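Local coordinates for fimbrin (Schizosaccharomyces pombe, PDB 1RT8), which binds and crosslinks actin filaments and associates with the actin structures that establish cell polarity, working in cytokinesis, mating and spore formation, at residues S55-D60 / W125-R130; C234-T239 / V255-N260. One frame throughout, in Å; residues are numbered along the deposited sequence.

Interaction 1 (S55-D60 / W125-R130); sequences SKLIND and WQIIRR. With SO4 (sulfate ion), chain C.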
# COMPACT_ATOMS: atom_id res chain seq x y z
N SER A 55 4.74 4.35 -12.93
CA SER A 55 5.88 4.04 -12.08
C SER A 55 6.35 5.31 -11.39
O SER A 55 6.72 5.29 -10.21
CB SER A 55 7.04 3.44 -12.90
OG SER A 55 6.75 2.13 -13.33
N LYS A 56 6.35 6.41 -12.13
CA LYS A 56 6.75 7.71 -11.59
C LYS A 56 5.75 8.16 -10.51
O LYS A 56 6.14 8.65 -9.46
CB LYS A 56 6.81 8.76 -12.71
CG LYS A 56 7.92 8.55 -13.73
CD LYS A 56 9.28 8.88 -13.15
CE LYS A 56 10.38 8.84 -14.23
NZ LYS A 56 11.67 9.34 -13.67
N LEU A 57 4.46 7.99 -10.78
CA LEU A 57 3.45 8.38 -9.81
C LEU A 57 3.65 7.58 -8.51
O LEU A 57 3.53 8.11 -7.40
CB LEU A 57 2.05 8.13 -10.38
CG LEU A 57 0.88 8.57 -9.52
CD1 LEU A 57 0.94 10.09 -9.31
CD2 LEU A 57 -0.42 8.18 -10.19
N ILE A 58 3.97 6.30 -8.66
CA ILE A 58 4.21 5.45 -7.51
C ILE A 58 5.36 5.94 -6.63
O ILE A 58 5.26 5.91 -5.40
CB ILE A 58 4.51 4.02 -7.96
CG1 ILE A 58 3.22 3.38 -8.50
CG2 ILE A 58 5.15 3.22 -6.82
CD1 ILE A 58 3.40 1.98 -9.00
N ASN A 59 6.45 6.38 -7.25
CA ASN A 59 7.58 6.87 -6.47
C ASN A 59 7.33 8.24 -5.86
O ASN A 59 8.02 8.64 -4.92
CB ASN A 59 8.87 6.90 -7.31
CG ASN A 59 9.60 5.57 -7.27
OD1 ASN A 59 9.53 4.84 -6.28
ND2 ASN A 59 10.31 5.26 -8.35
N ASP A 60 6.37 8.98 -6.41
CA ASP A 60 6.03 10.29 -5.85
C ASP A 60 5.18 10.03 -4.60
O ASP A 60 5.35 10.67 -3.57
CB ASP A 60 5.23 11.13 -6.86
CG ASP A 60 4.73 12.45 -6.26
OD1 ASP A 60 3.50 12.61 -6.09
OD2 ASP A 60 5.58 13.32 -5.96
N TRP A 125 -6.04 6.83 -8.86
CA TRP A 125 -6.59 7.36 -7.62
C TRP A 125 -6.02 6.62 -6.40
O TRP A 125 -5.64 7.26 -5.41
CB TRP A 125 -8.13 7.26 -7.63
CG TRP A 125 -8.74 7.46 -6.28
CD1 TRP A 125 -9.52 6.57 -5.59
CD2 TRP A 125 -8.57 8.59 -5.41
NE1 TRP A 125 -9.83 7.07 -4.35
CE2 TRP A 125 -9.26 8.31 -4.21
CE3 TRP A 125 -7.89 9.81 -5.53
CZ2 TRP A 125 -9.29 9.20 -3.14
CZ3 TRP A 125 -7.92 10.70 -4.45
CH2 TRP A 125 -8.62 10.39 -3.28
N GLN A 126 -5.92 5.30 -6.48
CA GLN A 126 -5.37 4.56 -5.35
C GLN A 126 -3.95 5.01 -5.05
O GLN A 126 -3.57 5.18 -3.88
CB GLN A 126 -5.39 3.04 -5.61
CG GLN A 126 -6.79 2.42 -5.65
CD GLN A 126 -7.57 2.60 -4.34
OE1 GLN A 126 -7.04 2.37 -3.25
NE2 GLN A 126 -8.83 3.00 -4.45
N ILE A 127 -3.16 5.22 -6.10
CA ILE A 127 -1.77 5.67 -5.92
C ILE A 127 -1.74 7.08 -5.31
O ILE A 127 -0.99 7.32 -4.35
CB ILE A 127 -0.99 5.66 -7.26
CG1 ILE A 127 -0.90 4.22 -7.78
CG2 ILE A 127 0.43 6.19 -7.06
CD1 ILE A 127 -0.17 4.07 -9.11
N ILE A 128 -2.56 7.99 -5.83
CA ILE A 128 -2.62 9.36 -5.33
C ILE A 128 -3.08 9.39 -3.88
O ILE A 128 -2.53 10.13 -3.06
CB ILE A 128 -3.60 10.24 -6.15
CG1 ILE A 128 -3.01 10.52 -7.54
CG2 ILE A 128 -3.87 11.56 -5.42
CD1 ILE A 128 -3.94 11.34 -8.42
N ARG A 129 -4.10 8.59 -3.58
CA ARG A 129 -4.64 8.51 -2.23
C ARG A 129 -3.60 8.00 -1.24
O ARG A 129 -3.49 8.52 -0.14
CB ARG A 129 -5.87 7.60 -2.21
CG ARG A 129 -6.39 7.23 -0.82
CD ARG A 129 -7.73 6.49 -0.93
NE ARG A 129 -8.24 6.06 0.37
CZ ARG A 129 -7.71 5.08 1.09
NH1 ARG A 129 -6.64 4.43 0.65
NH2 ARG A 129 -8.25 4.74 2.25
N ARG A 130 -2.84 6.98 -1.64
CA ARG A 130 -1.82 6.42 -0.78
C ARG A 130 -0.74 7.45 -0.42
O ARG A 130 -0.14 7.38 0.65
CB ARG A 130 -1.17 5.20 -1.45
CG ARG A 130 0.06 4.64 -0.71
CD ARG A 130 -0.27 4.18 0.70
NE ARG A 130 0.91 3.72 1.43
CZ ARG A 130 1.89 4.51 1.85
NH1 ARG A 130 1.86 5.82 1.63
NH2 ARG A 130 2.93 3.99 2.50
S SO4 C . -7.26 1.18 3.51
O1 SO4 C . -7.41 1.87 2.05
O2 SO4 C . -6.26 1.98 4.19
O3 SO4 C . -8.41 1.16 4.12
O4 SO4 C . -6.70 -0.11 3.20
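Leu57 and Ile127 meet at the centre of this helix pair, where the branch carbon CG of Leu57 presses on the CG2 methyl of Ile127 at 3.5 Å, tighter than usual van der Waals contact. CD2 of the leucine also lies 3.9 Å from CB of Ile127, and its other methyl, CD1, reaches CG1 of Ile128 at 4.3 Å. Ile127 uses both its branches. With CG2 anti to its backbone N and given to Leu57, CG1 runs beside that nitrogen (chi1 -63°) and carries CD1 to CG1 of Ile58, 3.5 Å away. With an alanine here in place of the leucine, the branch carbon and both methyls go, which is likely to open a gap beside CG2 of Ile127 and CG1 of Ile128. The backbones behind these side chains are two helices of the first calponin-homology domain running nearly the same way; over these segments the axes come within 9.1 Å, at 20°. Phe17 and His20 of helix 11-25 touch Ile128, while Met99 of helix 82-99 meets Ile58; such packing of helices is the core of the all-helical CH fold. Arg129 stretches away from helix 52-61 to a sulfate, probably from the crystallisation liquor. Its NH1 and NH2 share O1 of the ion through two weak hydrogen bonds, each 3.0 Å, while Glu163 salt-bridges NH2. Just past the first segment, Ser61 OG hydrogen-bonds the carbonyl O of Ile127, but between 55-60 and 125-130 themselves the contact is wholly apolar and rests on the fit of its branched side chains.

Interaction 2 (C234-T239 / V255-N260); sequences CRKYLT and VAHLFN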
# COMPACT_ATOMS: atom_id res chain seq x y z
N CYS A 234 -3.83 26.42 -0.73
CA CYS A 234 -4.44 25.10 -0.63
C CYS A 234 -5.62 24.88 -1.57
O CYS A 234 -6.48 24.04 -1.31
CB CYS A 234 -4.90 24.82 0.80
SG CYS A 234 -3.57 24.54 1.98
N ARG A 235 -5.68 25.64 -2.67
CA ARG A 235 -6.76 25.44 -3.62
C ARG A 235 -6.32 24.35 -4.59
O ARG A 235 -6.04 24.62 -5.76
CB ARG A 235 -7.09 26.72 -4.38
CG ARG A 235 -8.19 26.50 -5.43
CD ARG A 235 -8.80 27.79 -5.93
NE ARG A 235 -9.92 27.51 -6.83
CZ ARG A 235 -10.89 28.37 -7.11
NH1 ARG A 235 -10.89 29.58 -6.55
NH2 ARG A 235 -11.87 28.03 -7.93
N LYS A 236 -6.26 23.13 -4.08
CA LYS A 236 -5.82 21.98 -4.87
C LYS A 236 -6.89 20.89 -4.95
O LYS A 236 -7.60 20.63 -3.97
CB LYS A 236 -4.55 21.39 -4.26
CG LYS A 236 -3.39 22.37 -4.08
CD LYS A 236 -2.81 22.78 -5.42
CE LYS A 236 -1.50 23.52 -5.26
NZ LYS A 236 -0.86 23.78 -6.58
N TYR A 237 -6.99 20.26 -6.12
CA TYR A 237 -7.93 19.16 -6.39
C TYR A 237 -9.41 19.49 -6.50
O TYR A 237 -10.09 19.03 -7.42
CB TYR A 237 -7.79 18.06 -5.34
CG TYR A 237 -6.41 17.46 -5.20
CD1 TYR A 237 -5.50 17.97 -4.29
CD2 TYR A 237 -6.03 16.36 -5.98
CE1 TYR A 237 -4.23 17.40 -4.15
CE2 TYR A 237 -4.77 15.78 -5.84
CZ TYR A 237 -3.87 16.31 -4.93
OH TYR A 237 -2.62 15.74 -4.79
N LEU A 238 -9.92 20.27 -5.55
CA LEU A 238 -11.35 20.59 -5.48
C LEU A 238 -11.84 21.79 -6.30
O LEU A 238 -11.20 22.84 -6.33
CB LEU A 238 -11.74 20.80 -4.02
CG LEU A 238 -13.21 20.78 -3.62
CD1 LEU A 238 -13.83 19.44 -3.98
CD2 LEU A 238 -13.34 21.05 -2.12
N THR A 239 -12.98 21.61 -6.95
CA THR A 239 -13.60 22.68 -7.73
C THR A 239 -14.96 22.97 -7.12
O THR A 239 -15.52 22.14 -6.39
CB THR A 239 -13.82 22.25 -9.19
OG1 THR A 239 -14.72 21.13 -9.23
CG2 THR A 239 -12.49 21.89 -9.85
N VAL A 255 -8.81 18.15 1.52
CA VAL A 255 -8.59 18.13 2.96
C VAL A 255 -7.20 17.63 3.35
O VAL A 255 -6.59 18.12 4.30
CB VAL A 255 -9.64 17.25 3.68
CG1 VAL A 255 -9.32 17.17 5.17
CG2 VAL A 255 -11.03 17.82 3.47
N ALA A 256 -6.70 16.64 2.62
CA ALA A 256 -5.38 16.09 2.91
C ALA A 256 -4.29 17.15 2.77
O ALA A 256 -3.46 17.32 3.67
CB ALA A 256 -5.09 14.91 1.98
N HIS A 257 -4.31 17.86 1.66
CA HIS A 257 -3.31 18.89 1.41
C HIS A 257 -3.38 20.02 2.45
O HIS A 257 -2.35 20.55 2.89
CB HIS A 257 -3.48 19.45 -0.00
CG HIS A 257 -2.47 20.50 -0.35
ND1 HIS A 257 -2.68 21.84 -0.12
CD2 HIS A 257 -1.23 20.40 -0.88
CE1 HIS A 257 -1.61 22.52 -0.49
NE2 HIS A 257 -0.71 21.67 -0.96
N LEU A 258 -4.60 20.39 2.82
CA LEU A 258 -4.82 21.45 3.79
C LEU A 258 -4.21 21.02 5.12
O LEU A 258 -3.66 21.83 5.86
CB LEU A 258 -6.32 21.70 3.97
CG LEU A 258 -6.73 22.83 4.90
CD1 LEU A 258 -6.17 24.15 4.39
CD2 LEU A 258 -8.26 22.88 4.97
N PHE A 259 -4.30 19.72 5.40
CA PHE A 259 -3.76 19.16 6.62
C PHE A 259 -2.24 19.13 6.60
O PHE A 259 -1.60 19.34 7.63
CB PHE A 259 -4.28 17.74 6.82
CG PHE A 259 -3.60 16.99 7.93
CD1 PHE A 259 -3.98 17.18 9.25
CD2 PHE A 259 -2.58 16.09 7.65
CE1 PHE A 259 -3.35 16.48 10.28
CE2 PHE A 259 -1.95 15.39 8.67
CZ PHE A 259 -2.34 15.58 9.99
N ASN A 260 -1.65 18.88 5.44
CA ASN A 260 -0.20 18.81 5.33
C ASN A 260 0.47 20.17 5.47
O ASN A 260 1.59 20.26 5.98
CB ASN A 260 0.24 18.19 4.00
CG ASN A 260 -0.17 16.75 3.87
OD1 ASN A 260 -0.33 16.05 4.87
ND2 ASN A 260 -0.33 16.28 2.63
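The sulfur of Cys234 and the ring of His257 make a sulfur-aromatic contact at this junction between a loop and a helix. SG comes in at the edge of the imidazole, 4.4 Å from its centroid and 73° off the ring normal, and the nearest ring atom is ND1 at 3.5 Å. That nitrogen is buried by the contact and has no hydrogen-bonding partner in the model, so the thiol is a neighbour and not a substitute for one. A CH-pi contact uses a face of the same ring: CG of Lys236 sits over its centre, 4.0 Å from the centroid and only 9° off the normal. The lysine chain then bends at chi2 (-69°) and takes its ammonium off, leaving CG on the ring face; NZ stays 6.0 Å from NE2 of His257. In the second calponin-homology domain, within the first actin-binding region, the loop lies after helix 218-230 and before helix 240-244, and packs against helix 248-261. Arg235, at the centre of an inverse gamma turn, is pointed off the helix and salt-bridged to Glu223 and Glu230, and Thr239 ends the loop as the N-cap of helix 240-244. The apolar contact is a single one, with CD1 of Leu258 at 3.6 Å from SG of Cys234. Beyond this cysteine the leucine packs on Leu199 and Leu200 of helix 194-203.

Overall arrangement
Both contacts belong to the first actin-binding region, one in each of its two CH domains: interaction 1 pairs two helices inside the first domain, and interaction 2 pins a loop to a helix of the second. They follow one another in series along the chain. Their centres lie about 17 Å apart and their nearest atoms about 4 Å, without touching. Residues of these segments that take no part in the contacts join the two CH ranges: Arg129 of 125-130 reaches Glu163, Asn260 of 255-260 donates to the carbonyl of Leu132, and Thr239 of 234-239 bonds Glu12. The sulfate at Arg129 sits on the side where Glu163 is also bound.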